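Local coordinates for protein uroporphyrin-III C-methyltransferase (Pseudomonas denitrificans, PDB 1S4D) that catalyses the two successive S-adenosyl-L-methionine-dependent methylations, at C-2 and C-7, that convert uroporphyrinogen III to precorrin-2 on the way to cobalamin and siroheme, at residues B[10-15]-B[35-40]. Sequence-based numbering, arbitrary orientation.
Sequences PALEKG and ANALRQ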
ATOM      1  N   PRO B  10      18.446  -3.201  10.588  1.00 30.66           N
ATOM      2  CA  PRO B  10      19.340  -4.184   9.964  1.00 29.76           C
ATOM      3  C   PRO B  10      20.249  -3.502   8.967  1.00 29.15           C
ATOM      4  O   PRO B  10      19.825  -2.615   8.244  1.00 29.20           O
ATOM      5  CB  PRO B  10      18.384  -5.121   9.229  1.00 29.68           C
ATOM      6  CG  PRO B  10      17.037  -4.806   9.735  1.00 29.50           C
ATOM      7  CD  PRO B  10      17.040  -3.401  10.190  1.00 30.23           C
ATOM      8  N   ALA B  11      21.509  -3.899   8.957  1.00 29.00           N
ATOM      9  CA  ALA B  11      22.462  -3.438   7.956  1.00 28.43           C
ATOM     10  C   ALA B  11      22.087  -3.987   6.588  1.00 28.12           C
ATOM     11  O   ALA B  11      21.594  -5.096   6.496  1.00 27.95           O
ATOM     12  CB  ALA B  11      23.842  -3.915   8.321  1.00 27.97           C
ATOM     13  N   LEU B  12      22.316  -3.217   5.530  1.00 28.12           N
ATOM     14  CA  LEU B  12      22.330  -3.793   4.188  1.00 28.12           C
ATOM     15  C   LEU B  12      23.706  -4.426   3.938  1.00 28.40           C
ATOM     16  O   LEU B  12      24.695  -3.749   3.700  1.00 28.88           O
ATOM     17  CB  LEU B  12      21.918  -2.767   3.133  1.00 27.72           C
ATOM     18  CG  LEU B  12      22.258  -2.949   1.653  1.00 26.94           C
ATOM     19  CD1 LEU B  12      21.779  -4.292   1.047  1.00 23.31           C
ATOM     20  CD2 LEU B  12      21.740  -1.727   0.877  1.00 24.49           C
ATOM     21  N   GLU B  13      23.730  -5.748   4.032  1.00 28.70           N
ATOM     22  CA  GLU B  13      24.938  -6.566   4.071  1.00 28.60           C
ATOM     23  C   GLU B  13      25.620  -6.758   2.729  1.00 27.47           C
ATOM     24  O   GLU B  13      24.957  -6.916   1.716  1.00 27.45           O
ATOM     25  CB  GLU B  13      24.557  -7.951   4.584  1.00 28.84           C
ATOM     26  CG  GLU B  13      25.412  -8.423   5.730  1.00 33.40           C
ATOM     27  CD  GLU B  13      24.717  -8.215   7.040  1.00 38.75           C
ATOM     28  OE1 GLU B  13      25.216  -7.411   7.860  1.00 41.06           O
ATOM     29  OE2 GLU B  13      23.658  -8.851   7.229  1.00 41.64           O
ATOM     30  N   LYS B  14      26.948  -6.801   2.737  1.00 26.72           N
ATOM     31  CA  LYS B  14      27.725  -7.093   1.537  1.00 26.02           C
ATOM     32  C   LYS B  14      27.210  -8.360   0.855  1.00 25.23           C
ATOM     33  O   LYS B  14      26.980  -9.381   1.508  1.00 25.36           O
ATOM     34  CB  LYS B  14      29.210  -7.233   1.872  1.00 26.32           C
ATOM     35  CG  LYS B  14      29.937  -5.902   2.195  1.00 27.63           C
ATOM     36  CD  LYS B  14      31.451  -6.093   2.157  1.00 29.50           C
ATOM     37  CE  LYS B  14      32.171  -5.009   2.934  1.00 33.15           C
ATOM     38  NZ  LYS B  14      33.262  -4.345   2.138  1.00 35.79           N
ATOM     39  N   GLY B  15      26.981  -8.279  -0.448  1.00 24.07           N
ATOM     40  CA  GLY B  15      26.571  -9.445  -1.201  1.00 23.49           C
ATOM     41  C   GLY B  15      25.104  -9.804  -1.084  1.00 23.34           C
ATOM     42  O   GLY B  15      24.716 -10.940  -1.381  1.00 23.57           O
ATOM     43  N   ALA B  35      15.288   4.655   3.847  1.00 24.74           N
ATOM     44  CA  ALA B  35      16.279   5.714   4.114  1.00 25.58           C
ATOM     45  C   ALA B  35      17.579   5.118   4.668  1.00 26.23           C
ATOM     46  O   ALA B  35      18.681   5.479   4.262  1.00 26.37           O
ATOM     47  CB  ALA B  35      15.709   6.733   5.081  1.00 25.66           C
ATOM     48  N   ASN B  36      17.437   4.172   5.591  1.00 26.85           N
ATOM     49  CA  ASN B  36      18.586   3.407   6.045  1.00 26.87           C
ATOM     50  C   ASN B  36      19.306   2.634   4.916  1.00 26.86           C
ATOM     51  O   ASN B  36      20.524   2.714   4.818  1.00 27.04           O
ATOM     52  CB  ASN B  36      18.227   2.509   7.232  1.00 26.43           C
ATOM     53  CG  ASN B  36      19.447   2.097   8.016  1.00 26.29           C
ATOM     54  OD1 ASN B  36      20.358   2.900   8.243  1.00 26.91           O
ATOM     55  ND2 ASN B  36      19.497   0.835   8.405  1.00 26.35           N
ATOM     56  N   ALA B  37      18.574   1.922   4.060  1.00 27.01           N
ATOM     57  CA  ALA B  37      19.202   1.273   2.889  1.00 27.43           C
ATOM     58  C   ALA B  37      19.991   2.268   2.034  1.00 27.68           C
ATOM     59  O   ALA B  37      21.189   2.095   1.808  1.00 27.68           O
ATOM     60  CB  ALA B  37      18.174   0.560   2.035  1.00 27.04           C
ATOM     61  N   LEU B  38      19.311   3.322   1.586  1.00 28.15           N
ATOM     62  CA  LEU B  38      19.916   4.368   0.769  1.00 28.38           C
ATOM     63  C   LEU B  38      21.277   4.831   1.293  1.00 28.85           C
ATOM     64  O   LEU B  38      22.210   5.017   0.513  1.00 28.84           O
ATOM     65  CB  LEU B  38      18.965   5.552   0.683  1.00 27.98           C
ATOM     66  CG  LEU B  38      18.173   5.808  -0.601  1.00 28.46           C
ATOM     67  CD1 LEU B  38      18.428   4.758  -1.656  1.00 26.08           C
ATOM     68  CD2 LEU B  38      16.665   5.971  -0.314  1.00 27.20           C
ATOM     69  N   ARG B  39      21.383   4.993   2.613  1.00 29.44           N
ATOM     70  CA  ARG B  39      22.578   5.557   3.234  1.00 30.12           C
ATOM     71  C   ARG B  39      23.716   4.548   3.272  1.00 29.44           C
ATOM     72  O   ARG B  39      24.868   4.922   3.409  1.00 29.62           O
ATOM     73  CB  ARG B  39      22.250   6.192   4.616  1.00 30.69           C
ATOM     74  CG  ARG B  39      22.916   5.582   5.863  1.00 33.87           C
ATOM     75  CD  ARG B  39      22.216   5.890   7.204  1.00 38.45           C
ATOM     76  NE  ARG B  39      21.912   7.320   7.373  1.00 43.01           N
ATOM     77  CZ  ARG B  39      22.696   8.218   7.999  1.00 45.36           C
ATOM     78  NH1 ARG B  39      23.868   7.868   8.540  1.00 46.31           N
ATOM     79  NH2 ARG B  39      22.303   9.485   8.080  1.00 44.90           N
ATOM     80  N   GLN B  40      23.386   3.274   3.097  1.00 29.01           N
ATOM     81  CA  GLN B  40      24.370   2.193   3.188  1.00 28.46           C
ATOM     82  C   GLN B  40      24.806   1.645   1.837  1.00 28.21           C
ATOM     83  O   GLN B  40      25.899   1.091   1.718  1.00 28.41           O
ATOM     84  CB  GLN B  40      23.818   1.041   4.015  1.00 27.81           C
ATOM     85  CG  GLN B  40      24.024   1.208   5.487  1.00 28.71           C
ATOM     86  CD  GLN B  40      23.262   0.186   6.312  1.00 29.93           C
ATOM     87  OE1 GLN B  40      22.422   0.556   7.114  1.00 32.69           O
ATOM     88  NE2 GLN B  40      23.556  -1.090   6.120  1.00 29.30           N
TER
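The loop that leads into strand 16-21, residues 10-15, lies against helix 32-40, with Leu-12 and Gln-40 as the two main contact residues. Leu-12 is buried and turns its side chain to the helix. The backbone approach is closest between Leu-12 and Ala-37, whose CA atoms are 6.1 Å apart. Leu-12 CG stands anti to the backbone N (chi1 160°), and its CD2 methyl lies 4.0 Å from Ala-37 O and 4.4 Å from Ala-37 CB. Leu-12 and Ala-37 also both touch Trp-18 of strand 16-21, while Ala-37 reaches Leu-96 of strand 94-99. Strands 16-21 and 94-99 are neighbours in the five-stranded parallel sheet of the N-terminal half, and the contact joins the loop before the first of them to a helix packed on that sheet. In Gln-40, chi2 of 170° carries CD outward from the helix, 3.6 Å from Leu-12 N. As modelled, Gln-40 NE2 faces Leu-12 N, two donors together, and the amide is probably turned over; with its ends exchanged, the oxygen could accept a hydrogen bond from Leu-12 N. An alanine here would remove the amide and would probably leave the Leu-12 N-H without a partner from the helix and a gap beside Ala-11. One helical turn earlier, Asn-36 ND2 lies 3.5 Å from Pro-10 O, and the Asn-36 side chain also packs on Phe-6 and Leu-9.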